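Local coordinates for 3-chlorocatechol 1,2-dioxygenase (Rhodococcus opacus, PDB 2BOY), which probably catalyses the oxygen-dependent intradiol ring cleavage of catechols such as 3-chlorocatechol at a non-haem ferric iron, at residues Asp52-His57 and Gly173-Leu178; Ser73-Tyr78 and Asp123-Asp128; Pro164-Ile169 and Gly213-Ser218; Ala186-His191 and Ala221-Pro226. All coordinates share one frame; numbering follows the deposited sequence.

Interaction 1: residues Asp52-His57 and Gly173-Leu178. With BHO (benzhydroxamic acid), chain J.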
# COMPACT_ATOMS: atom_id res chain seq x y z
N ASP A 52 -6.39 -6.12 -6.60
CA ASP A 52 -7.48 -6.59 -7.46
C ASP A 52 -8.81 -6.65 -6.72
O ASP A 52 -9.85 -6.38 -7.35
CB ASP A 52 -7.18 -7.95 -8.08
CG ASP A 52 -6.20 -7.86 -9.23
OD1 ASP A 52 -5.75 -6.74 -9.59
OD2 ASP A 52 -5.79 -8.88 -9.81
N VAL A 53 -8.80 -6.94 -5.42
CA VAL A 53 -10.04 -6.89 -4.63
C VAL A 53 -10.61 -5.46 -4.56
O VAL A 53 -11.79 -5.20 -4.87
CB VAL A 53 -9.86 -7.48 -3.22
CG1 VAL A 53 -11.04 -7.13 -2.28
CG2 VAL A 53 -9.75 -8.98 -3.33
N PHE A 54 -9.76 -4.51 -4.17
CA PHE A 54 -10.24 -3.19 -3.78
C PHE A 54 -10.19 -2.10 -4.84
O PHE A 54 -10.94 -1.12 -4.76
CB PHE A 54 -9.47 -2.73 -2.53
CG PHE A 54 -9.85 -3.51 -1.29
CD1 PHE A 54 -11.11 -3.35 -0.75
CD2 PHE A 54 -8.97 -4.42 -0.72
CE1 PHE A 54 -11.47 -4.08 0.40
CE2 PHE A 54 -9.33 -5.16 0.39
CZ PHE A 54 -10.58 -4.96 0.95
N PHE A 55 -9.30 -2.27 -5.81
CA PHE A 55 -9.03 -1.19 -6.77
C PHE A 55 -9.23 -1.54 -8.23
O PHE A 55 -9.52 -0.64 -9.01
CB PHE A 55 -7.63 -0.62 -6.59
CG PHE A 55 -7.37 -0.15 -5.22
CD1 PHE A 55 -6.52 -0.85 -4.39
CD2 PHE A 55 -8.04 0.97 -4.71
CE1 PHE A 55 -6.31 -0.44 -3.06
CE2 PHE A 55 -7.84 1.38 -3.38
CZ PHE A 55 -6.98 0.68 -2.56
N GLU A 56 -9.05 -2.80 -8.63
CA GLU A 56 -9.16 -3.09 -10.08
C GLU A 56 -10.53 -2.69 -10.68
O GLU A 56 -10.58 -2.21 -11.82
CB GLU A 56 -8.77 -4.53 -10.46
CG GLU A 56 -8.54 -4.75 -11.96
CD GLU A 56 -8.47 -6.20 -12.41
OE1 GLU A 56 -8.48 -6.42 -13.66
OE2 GLU A 56 -8.46 -7.13 -11.58
N HIS A 57 -11.64 -2.91 -9.95
CA HIS A 57 -12.95 -2.47 -10.46
C HIS A 57 -12.95 -1.00 -10.93
O HIS A 57 -13.57 -0.66 -11.97
CB HIS A 57 -14.09 -2.73 -9.46
CG HIS A 57 -14.08 -1.82 -8.27
ND1 HIS A 57 -14.79 -0.63 -8.24
CD2 HIS A 57 -13.43 -1.90 -7.09
CE1 HIS A 57 -14.58 -0.03 -7.07
NE2 HIS A 57 -13.76 -0.79 -6.36
N GLY A 173 -4.61 -14.98 4.90
CA GLY A 173 -3.66 -14.06 4.29
C GLY A 173 -4.01 -12.63 4.71
O GLY A 173 -5.08 -12.39 5.31
N PRO A 174 -3.12 -11.67 4.43
CA PRO A 174 -3.35 -10.29 4.84
C PRO A 174 -4.64 -9.67 4.23
O PRO A 174 -5.30 -8.94 4.92
CB PRO A 174 -2.09 -9.56 4.33
CG PRO A 174 -1.04 -10.63 4.18
CD PRO A 174 -1.81 -11.87 3.77
N THR A 175 -5.01 -10.00 2.99
CA THR A 175 -6.17 -9.32 2.39
C THR A 175 -7.42 -9.76 3.17
O THR A 175 -8.25 -8.96 3.60
CB THR A 175 -6.34 -9.71 0.91
OG1 THR A 175 -5.12 -9.39 0.19
CG2 THR A 175 -7.45 -8.85 0.24
N GLY A 176 -7.53 -11.08 3.33
CA GLY A 176 -8.61 -11.68 4.08
C GLY A 176 -8.57 -11.22 5.52
O GLY A 176 -9.64 -11.05 6.12
N ALA A 177 -7.37 -11.01 6.07
CA ALA A 177 -7.28 -10.50 7.47
C ALA A 177 -7.82 -9.09 7.60
O ALA A 177 -8.47 -8.76 8.58
CB ALA A 177 -5.84 -10.56 8.01
N LEU A 178 -7.52 -8.23 6.62
CA LEU A 178 -8.09 -6.89 6.65
C LEU A 178 -9.64 -6.91 6.54
O LEU A 178 -10.34 -6.17 7.25
CB LEU A 178 -7.52 -6.04 5.50
CG LEU A 178 -8.27 -4.74 5.19
CD1 LEU A 178 -8.13 -3.74 6.35
CD2 LEU A 178 -7.70 -4.17 3.91
C1 BHO J . -11.03 -12.48 -8.01
C2 BHO J . -11.09 -11.02 -8.15
C3 BHO J . -10.53 -10.22 -7.15
C4 BHO J . -9.95 -10.83 -6.03
C5 BHO J . -9.91 -12.21 -5.90
C6 BHO J . -10.46 -13.05 -6.88
C BHO J . -11.63 -13.33 -9.08
O1 BHO J . -12.52 -12.86 -9.71
N BHO J . -11.29 -14.57 -9.37
O2 BHO J . -10.13 -14.97 -9.53
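Phe54 meets Thr175 and Leu178 with one corner of its ring. Its CE2 lies 4.0 Å from Leu178 CD2 and 4.1 Å from Thr175 CG2. Both methyl groups come in at a slant to the ring plane. The side chains of Phe54 and Thr175 overlap side by side, pointing opposite ways. Leu178 instead runs across Phe54 at an oblique angle.

Thr175 turns carbon, not oxygen, to the contact. Its chi1 of -57° keeps OG1 beside its own backbone N and puts CG2 opposite that N, facing residues 52-57. OG1 finds its hydrogen bond outside the two segments, while the methyl group faces this contact.

Val53 works in two directions. CG1 sits 3.6 Å above the plane of the Phe54 ring, over its centre, and so backs one face. CG2 is 4.2 Å from Thr175 CG2 and only 3.3 Å from C4 of benzhydroxamic acid, a tight approach. The same methyl therefore packs on the far helix and lines the ligand pocket. No hydrogen bond crosses between the segments; the packing is apolar and buried.

The contact joins the end of helix 47-54 to the start of helix 174-181, which follows strand 167-168. Helix 28-43 lies against helix 174-181: Trp37 packs on Leu178, and Trp37 NE1 donates to Pro174 O. Glu46 OE1 accepts from Thr175 N in the first turn of helix 174-181. Ile14 of the second subunit also packs on Phe54, which places the contact next to the helical dimer interface.

Interaction 2: residues Ser73-Tyr78 and Asp123-Asp128. With BHO (benzhydroxamic acid), chain J.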
# COMPACT_ATOMS: atom_id res chain seq x y z
N SER A 73 -15.23 -6.86 -17.60
CA SER A 73 -15.06 -6.83 -16.15
C SER A 73 -13.61 -7.01 -15.72
O SER A 73 -12.73 -7.17 -16.59
CB SER A 73 -15.97 -7.85 -15.46
OG SER A 73 -16.01 -7.57 -14.05
N ILE A 74 -13.34 -6.99 -14.41
CA ILE A 74 -11.96 -7.17 -13.96
C ILE A 74 -11.44 -8.53 -14.36
O ILE A 74 -12.22 -9.49 -14.52
CB ILE A 74 -11.78 -6.96 -12.43
CG1 ILE A 74 -12.48 -8.08 -11.64
CG2 ILE A 74 -12.31 -5.56 -11.97
CD1 ILE A 74 -12.18 -8.02 -10.14
N GLN A 75 -10.12 -8.65 -14.50
CA GLN A 75 -9.51 -9.96 -14.69
C GLN A 75 -9.38 -10.72 -13.34
O GLN A 75 -9.53 -11.95 -13.28
CB GLN A 75 -8.10 -9.78 -15.26
CG GLN A 75 -7.43 -11.14 -15.59
CD GLN A 75 -6.10 -11.01 -16.27
OE1 GLN A 75 -5.09 -11.54 -15.78
NE2 GLN A 75 -6.07 -10.30 -17.39
N GLY A 76 -9.04 -9.99 -12.28
CA GLY A 76 -8.68 -10.62 -11.01
C GLY A 76 -7.29 -11.27 -11.10
O GLY A 76 -6.61 -11.22 -12.16
N PRO A 77 -6.82 -11.86 -10.01
CA PRO A 77 -5.42 -12.30 -9.90
C PRO A 77 -5.16 -13.77 -10.17
O PRO A 77 -4.01 -14.21 -10.00
CB PRO A 77 -5.10 -12.00 -8.41
CG PRO A 77 -6.39 -12.38 -7.72
CD PRO A 77 -7.53 -11.93 -8.70
N TYR A 78 -6.18 -14.52 -10.59
CA TYR A 78 -6.05 -15.95 -10.70
C TYR A 78 -6.03 -16.53 -12.10
O TYR A 78 -6.18 -17.75 -12.26
CB TYR A 78 -7.17 -16.65 -9.89
CG TYR A 78 -7.10 -16.37 -8.40
CD1 TYR A 78 -5.90 -15.97 -7.79
CD2 TYR A 78 -8.23 -16.52 -7.62
CE1 TYR A 78 -5.87 -15.72 -6.38
CE2 TYR A 78 -8.20 -16.28 -6.24
CZ TYR A 78 -7.04 -15.90 -5.64
OH TYR A 78 -7.09 -15.67 -4.27
N ASP A 123 -10.43 -18.05 -23.54
CA ASP A 123 -9.77 -18.68 -22.42
C ASP A 123 -10.77 -18.56 -21.28
O ASP A 123 -11.16 -17.45 -20.94
CB ASP A 123 -8.52 -17.86 -22.07
CG ASP A 123 -7.30 -18.71 -21.85
OD1 ASP A 123 -6.23 -18.36 -22.35
OD2 ASP A 123 -7.30 -19.74 -21.17
N MET A 124 -11.14 -19.67 -20.65
CA MET A 124 -12.12 -19.58 -19.54
C MET A 124 -11.56 -20.23 -18.30
O MET A 124 -10.87 -21.23 -18.42
CB MET A 124 -13.43 -20.26 -19.96
CG MET A 124 -14.67 -19.86 -19.12
SD MET A 124 -14.86 -20.73 -17.50
CE MET A 124 -15.99 -22.07 -17.91
N TRP A 125 -11.73 -19.59 -17.14
CA TRP A 125 -11.33 -20.22 -15.88
C TRP A 125 -12.38 -19.94 -14.85
O TRP A 125 -13.08 -18.92 -14.91
CB TRP A 125 -9.91 -19.79 -15.41
CG TRP A 125 -9.70 -18.34 -15.03
CD1 TRP A 125 -9.48 -17.86 -13.77
CD2 TRP A 125 -9.59 -17.20 -15.92
NE1 TRP A 125 -9.26 -16.50 -13.81
CE2 TRP A 125 -9.36 -16.05 -15.10
CE3 TRP A 125 -9.71 -17.03 -17.32
CZ2 TRP A 125 -9.24 -14.74 -15.63
CZ3 TRP A 125 -9.59 -15.72 -17.85
CH2 TRP A 125 -9.37 -14.59 -17.00
N GLN A 126 -12.48 -20.84 -13.88
CA GLN A 126 -13.52 -20.73 -12.87
C GLN A 126 -13.04 -21.56 -11.70
O GLN A 126 -12.15 -22.40 -11.85
CB GLN A 126 -14.86 -21.30 -13.40
CG GLN A 126 -14.81 -22.86 -13.65
CD GLN A 126 -16.16 -23.44 -13.95
OE1 GLN A 126 -16.57 -23.51 -15.10
NE2 GLN A 126 -16.85 -23.89 -12.90
N ALA A 127 -13.69 -21.34 -10.57
CA ALA A 127 -13.49 -22.13 -9.37
C ALA A 127 -14.31 -23.40 -9.45
O ALA A 127 -15.25 -23.50 -10.24
CB ALA A 127 -13.90 -21.32 -8.14
N ASP A 128 -13.98 -24.38 -8.60
CA ASP A 128 -14.74 -25.61 -8.57
C ASP A 128 -15.95 -25.44 -7.65
O ASP A 128 -16.24 -24.34 -7.17
CB ASP A 128 -13.84 -26.81 -8.16
CG ASP A 128 -13.46 -26.80 -6.68
OD1 ASP A 128 -13.86 -25.90 -5.90
OD2 ASP A 128 -12.72 -27.68 -6.21
C1 BHO J . -11.03 -12.48 -8.01
C2 BHO J . -11.09 -11.02 -8.15
C3 BHO J . -10.53 -10.22 -7.15
C4 BHO J . -9.95 -10.83 -6.03
C5 BHO J . -9.91 -12.21 -5.90
C6 BHO J . -10.46 -13.05 -6.88
C BHO J . -11.63 -13.33 -9.08
O1 BHO J . -12.52 -12.86 -9.71
N BHO J . -11.29 -14.57 -9.37
O2 BHO J . -10.13 -14.97 -9.53
O HOH W 1 -8.93 -14.27 -11.61
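Trp125 meets the backbone of Gln75 and Tyr78 with its indole. CB already points to residues 73-78; chi1 of 66° then sets CG between the backbone N and the carbonyl carbon. CD1 comes next and lies 3.6 Å from Tyr78 O. That oxygen is oblique to the ring, and it also accepts from Arg146 NH1. NE1 is 3.7 Å from Tyr78 C and gives its hydrogen to a water 3.1 Å away, in the ring plane. At the far ring, CZ2 meets Gln75 O at the ring edge at 3.7 Å, and Gln75 CG at 4.0 Å. The Gln75 side chain is extended, and its amide plane stands almost perpendicular to the indole (89°).

The water is the real junction. It accepts from Trp125 NE1 and Tyr78 N, and donates to Gln75 O and to O2 of benzhydroxamic acid. Four bonds thus fix it between loop, strand and ligand, although the one to O2 is modelled very short. The loop also lines the pocket directly. Pro77 CD packs 3.6 Å from ligand C1, and Gly76 CA is 3.8 Å from C2. Pro77 CG lies over the rim of one face of the Tyr78 ring, whose OH is probably hydrogen-bonded to Tyr167 OH, very close and modelled in two conformers.

Residues 73-78 belong to the loop between helix 56-64 and strand 102-110. Glu56 of that helix accepts from the N atoms of Gln75 and Gly76. Strand 121-125 runs antiparallel to strands 146-150 and 187-197, and Trp125 stacks on the iron ligand His193 of the latter.

Interaction 3: residues Pro164-Ile169 and Gly213-Ser218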
# COMPACT_ATOMS: atom_id res chain seq x y z
N PRO A 164 -19.86 -23.02 -10.74
CA PRO A 164 -18.87 -22.72 -9.72
C PRO A 164 -19.57 -22.27 -8.45
O PRO A 164 -20.66 -21.71 -8.52
CB PRO A 164 -18.05 -21.53 -10.32
CG PRO A 164 -19.05 -20.82 -11.26
CD PRO A 164 -19.92 -21.99 -11.81
N ALA A 165 -18.96 -22.52 -7.30
CA ALA A 165 -19.39 -21.93 -6.04
C ALA A 165 -18.88 -20.49 -5.92
O ALA A 165 -17.85 -20.16 -6.48
CB ALA A 165 -18.83 -22.75 -4.85
N PRO A 166 -19.57 -19.68 -5.13
CA PRO A 166 -18.99 -18.42 -4.66
C PRO A 166 -17.71 -18.71 -3.88
O PRO A 166 -17.52 -19.81 -3.38
CB PRO A 166 -20.04 -17.89 -3.68
CG PRO A 166 -21.30 -18.60 -3.97
CD PRO A 166 -20.95 -19.90 -4.64
N TYR A 167 -16.86 -17.67 -3.80
CA TYR A 167 -15.45 -17.70 -3.33
C TYR A 167 -15.34 -16.73 -2.12
O TYR A 167 -15.87 -15.62 -2.22
CB TYR A 167 -14.56 -17.17 -4.51
CG TYR A 167 -13.06 -17.11 -4.23
CD1 TYR A 167 -12.41 -15.90 -3.93
CD2 TYR A 167 -12.28 -18.26 -4.29
CE1 TYR A 167 -11.02 -15.86 -3.65
CE2 TYR A 167 -10.91 -18.23 -4.03
CZ TYR A 167 -10.29 -17.04 -3.70
OH TYR A 167 -8.93 -17.04 -3.44
N GLU A 168 -14.70 -17.13 -1.00
CA GLU A 168 -14.25 -16.18 -0.00
C GLU A 168 -12.76 -15.89 -0.20
O GLU A 168 -11.95 -16.80 -0.38
CB GLU A 168 -14.48 -16.76 1.41
CG GLU A 168 -15.50 -16.00 2.24
CD GLU A 168 -15.51 -16.38 3.72
OE1 GLU A 168 -15.67 -17.59 4.02
OE2 GLU A 168 -15.38 -15.46 4.57
N ILE A 169 -12.37 -14.61 -0.19
CA ILE A 169 -10.95 -14.27 -0.04
C ILE A 169 -10.47 -14.92 1.28
O ILE A 169 -11.06 -14.67 2.31
CB ILE A 169 -10.76 -12.72 0.02
CG1 ILE A 169 -11.47 -12.02 -1.17
CG2 ILE A 169 -9.26 -12.32 0.14
CD1 ILE A 169 -11.23 -12.64 -2.54
N GLY A 213 -27.79 -16.12 -7.72
CA GLY A 213 -26.70 -16.50 -6.83
C GLY A 213 -26.54 -15.56 -5.65
O GLY A 213 -26.88 -14.38 -5.72
N GLN A 214 -26.02 -16.07 -4.55
CA GLN A 214 -25.81 -15.20 -3.41
C GLN A 214 -24.61 -14.29 -3.72
O GLN A 214 -23.76 -14.66 -4.51
CB GLN A 214 -25.60 -16.03 -2.12
CG GLN A 214 -24.53 -17.08 -2.22
CD GLN A 214 -24.68 -18.25 -1.21
OE1 GLN A 214 -25.12 -18.06 -0.06
NE2 GLN A 214 -24.30 -19.46 -1.65
N TRP A 215 -24.58 -13.12 -3.12
CA TRP A 215 -23.47 -12.15 -3.25
C TRP A 215 -23.46 -11.32 -4.54
O TRP A 215 -22.60 -10.48 -4.69
CB TRP A 215 -22.09 -12.84 -3.02
CG TRP A 215 -22.06 -13.77 -1.83
CD1 TRP A 215 -21.91 -15.13 -1.85
CD2 TRP A 215 -22.17 -13.40 -0.44
NE1 TRP A 215 -21.93 -15.62 -0.57
CE2 TRP A 215 -22.09 -14.59 0.31
CE3 TRP A 215 -22.31 -12.18 0.24
CZ2 TRP A 215 -22.16 -14.60 1.72
CZ3 TRP A 215 -22.37 -12.18 1.63
CH2 TRP A 215 -22.29 -13.38 2.36
N THR A 216 -24.42 -11.51 -5.47
CA THR A 216 -24.39 -10.66 -6.68
C THR A 216 -24.60 -9.17 -6.38
O THR A 216 -24.19 -8.31 -7.17
CB THR A 216 -25.39 -11.08 -7.75
OG1 THR A 216 -26.72 -10.88 -7.25
CG2 THR A 216 -25.25 -12.59 -8.02
N GLY A 217 -25.25 -8.89 -5.24
CA GLY A 217 -25.43 -7.53 -4.76
C GLY A 217 -24.42 -7.05 -3.73
O GLY A 217 -24.57 -5.96 -3.21
N SER A 218 -23.40 -7.85 -3.42
CA SER A 218 -22.42 -7.45 -2.43
C SER A 218 -21.08 -8.13 -2.72
O SER A 218 -20.45 -8.73 -1.85
CB SER A 218 -22.92 -7.76 -1.00
OG SER A 218 -23.60 -8.99 -0.96
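Pro166 packs on Gln214 and Trp215 in a small contact at the protein surface. It joins the chain leading into strand 167-168 to the loop between strands 204-210 and 229-236. That loop makes two overlapping turns. A type II turn runs from Gly213 to Thr216, and a type I turn from Trp215 to Ser218. Trp215 holds the third position of the first turn with a positive phi of 79°. Its CB points toward Pro166.

Pro166 CB lies 3.8 Å from Trp215 CD1, which it meets obliquely. Pro166 CG also meets Gln214, with Gln214 CG at 4.0 Å and NE2 at 3.9 Å. The Gln214 side chain is extended beyond CG and passes the proline ring at about a right angle. Trp215 also stacks on Trp187 of strand 187-197, and Trp187 touches Pro166, so the three rings form one cluster.

No hydrogen bond spans the two segments. The Gln214 amide meets carbon here, so its approach adds van der Waals contact and no directional bond. The loop is therefore joined to Pro166 by dispersion and by the partial burial of apolar surface.

Interaction 4: residues Ala186-His191 and Ala221-Pro226. With FE (Fe (III) ion), chain I; BHO (benzhydroxamic acid), chain J.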
# COMPACT_ATOMS: atom_id res chain seq x y z
N ALA A 186 -16.20 -11.21 2.83
CA ALA A 186 -15.08 -11.48 1.95
C ALA A 186 -15.49 -12.26 0.69
O ALA A 186 -14.65 -12.91 0.09
CB ALA A 186 -14.02 -12.26 2.73
N TRP A 187 -16.76 -12.20 0.30
CA TRP A 187 -17.28 -13.11 -0.74
C TRP A 187 -17.37 -12.46 -2.12
O TRP A 187 -17.83 -11.34 -2.23
CB TRP A 187 -18.70 -13.53 -0.41
CG TRP A 187 -18.76 -14.47 0.75
CD1 TRP A 187 -18.93 -14.13 2.09
CD2 TRP A 187 -18.64 -15.89 0.70
NE1 TRP A 187 -18.95 -15.28 2.86
CE2 TRP A 187 -18.77 -16.37 2.04
CE3 TRP A 187 -18.43 -16.82 -0.34
CZ2 TRP A 187 -18.70 -17.73 2.35
CZ3 TRP A 187 -18.38 -18.17 -0.03
CH2 TRP A 187 -18.49 -18.61 1.31
N ARG A 188 -17.01 -13.23 -3.14
CA ARG A 188 -17.42 -12.97 -4.53
C ARG A 188 -18.59 -13.93 -4.88
O ARG A 188 -18.52 -15.12 -4.53
CB ARG A 188 -16.25 -13.28 -5.48
CG ARG A 188 -14.99 -12.47 -5.20
CD ARG A 188 -14.29 -12.01 -6.51
NE ARG A 188 -15.26 -11.22 -7.27
CZ ARG A 188 -15.46 -11.29 -8.58
NH1 ARG A 188 -14.74 -12.13 -9.34
NH2 ARG A 188 -16.43 -10.56 -9.11
N PRO A 189 -19.59 -13.45 -5.62
CA PRO A 189 -20.65 -14.34 -6.12
C PRO A 189 -20.00 -15.29 -7.14
O PRO A 189 -18.88 -14.98 -7.61
CB PRO A 189 -21.62 -13.39 -6.82
CG PRO A 189 -20.73 -12.28 -7.32
CD PRO A 189 -19.73 -12.07 -6.14
N ALA A 190 -20.66 -16.40 -7.46
CA ALA A 190 -20.11 -17.41 -8.40
C ALA A 190 -19.96 -16.80 -9.77
O ALA A 190 -20.82 -16.04 -10.16
CB ALA A 190 -21.07 -18.59 -8.48
N HIS A 191 -18.90 -17.16 -10.50
CA HIS A 191 -18.64 -16.53 -11.82
C HIS A 191 -17.74 -17.39 -12.73
O HIS A 191 -16.95 -18.22 -12.25
CB HIS A 191 -17.99 -15.14 -11.62
CG HIS A 191 -16.74 -15.20 -10.81
ND1 HIS A 191 -16.73 -15.16 -9.43
CD2 HIS A 191 -15.45 -15.38 -11.19
CE1 HIS A 191 -15.49 -15.31 -9.00
NE2 HIS A 191 -14.69 -15.42 -10.05
N ALA A 221 -15.34 -7.59 -4.39
CA ALA A 221 -14.52 -6.93 -5.41
C ALA A 221 -15.26 -5.85 -6.23
O ALA A 221 -14.65 -5.20 -7.08
CB ALA A 221 -13.92 -8.00 -6.37
N ASN A 222 -16.56 -5.69 -6.01
CA ASN A 222 -17.34 -4.64 -6.72
C ASN A 222 -17.27 -4.74 -8.24
O ASN A 222 -17.25 -3.71 -8.95
CB ASN A 222 -16.92 -3.24 -6.28
CG ASN A 222 -17.44 -2.88 -4.93
OD1 ASN A 222 -16.68 -2.68 -3.98
ND2 ASN A 222 -18.77 -2.82 -4.82
N ALA A 223 -17.25 -5.98 -8.74
CA ALA A 223 -17.04 -6.20 -10.16
C ALA A 223 -18.28 -6.73 -10.89
O ALA A 223 -18.18 -7.14 -12.06
CB ALA A 223 -15.84 -7.17 -10.37
N VAL A 224 -19.45 -6.75 -10.22
CA VAL A 224 -20.64 -7.23 -10.89
C VAL A 224 -21.22 -6.07 -11.71
O VAL A 224 -21.27 -4.93 -11.25
CB VAL A 224 -21.71 -7.78 -9.92
CG1 VAL A 224 -23.07 -8.07 -10.62
CG2 VAL A 224 -21.20 -9.03 -9.20
N LYS A 225 -21.61 -6.37 -12.94
CA LYS A 225 -22.37 -5.43 -13.77
C LYS A 225 -23.63 -6.15 -14.30
O LYS A 225 -23.65 -7.38 -14.48
CB LYS A 225 -21.49 -4.86 -14.93
CG LYS A 225 -20.14 -4.25 -14.46
CD LYS A 225 -19.36 -3.76 -15.67
CE LYS A 225 -17.92 -3.27 -15.37
NZ LYS A 225 -17.27 -2.92 -16.68
N PRO A 226 -24.71 -5.39 -14.48
CA PRO A 226 -26.00 -5.99 -14.77
C PRO A 226 -26.01 -6.74 -16.09
O PRO A 226 -26.79 -7.66 -16.21
CB PRO A 226 -26.98 -4.80 -14.79
CG PRO A 226 -26.13 -3.56 -14.98
CD PRO A 226 -24.76 -3.90 -14.42
FE FE I . -12.66 -15.50 -9.83
C1 BHO J . -11.03 -12.48 -8.01
C2 BHO J . -11.09 -11.02 -8.15
C3 BHO J . -10.53 -10.22 -7.15
C4 BHO J . -9.95 -10.83 -6.03
C5 BHO J . -9.91 -12.21 -5.90
C6 BHO J . -10.46 -13.05 -6.88
C BHO J . -11.63 -13.33 -9.08
O1 BHO J . -12.52 -12.86 -9.71
N BHO J . -11.29 -14.57 -9.37
O2 BHO J . -10.13 -14.97 -9.53
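Arg188 is bent at chi2 (-140°) and chi3 (58°), and these two bends bring its guanidinium to Ala221 and Ala223. The setting is the iron centre of an intradiol dioxygenase, on a beta-barrel-like fold. Strand 187-197 supplies Arg188 and the iron ligand His191; residues 221-226 belong to the loop before strand 229-236.

Ala221 CB lies 3.6 Å from Arg188 NE, and Ala223 CB lies 3.7 Å from Arg188 NH2. Both methyls meet the guanidinium obliquely. Asp219, just before the loop segment, organises the pair. Its OD2 forms a salt bridge with Arg188 NH2 and accepts from Ala223 N, while OD1 accepts from Ala221 N. One carboxylate thus holds the arginine and the backbone that packs on it. Gln207 OE1 accepts from NH1 and helps fix the rotation of the guanidinium. Farther along, Pro189 CG touches Val224 CG2 at 3.8 Å, where two apolar side chains pass at an angle.

Arg188 also lines the ligand pocket. Its CD packs 3.6 Å from C1 of benzhydroxamic acid. NH1 approaches O1 of the ligand near the guanidinium plane, but the modelled separation is very short and its exact value is doubtful. NH1 also sits over the rim of one face of the His191 ring, 3.2 Å above its plane.

His191 NE2 binds the ferric iron at 2.0 Å, with Tyr133 and His193 as the other protein ligands. The other ring nitrogen positions the ring: ND1 donates to Pro189 O at 2.8 Å, nearly straight at 172°, in the carbonyl plane.

Interactions 1, 2 and 4 are buried and all touch benzhydroxamic acid; interaction 3 lies at the surface, although its Ile169 also reaches the ligand. Interaction 1 is helix against helix and apolar. Interaction 2 sets a loop against a strand paired on both sides and relies on water, while interaction 4 mixes charge, metal binding and alanine packing near the iron. Interactions 3 and 4 share elements: strands 167-168 and 187-197 pair through Tyr167 O with Arg188 N and Ile169 N with Ala186 O. Their second segments lie on the same long loop. Ser73 OG bonds to Ala223 O, so the loops of interactions 2 and 4 meet beside one pocket.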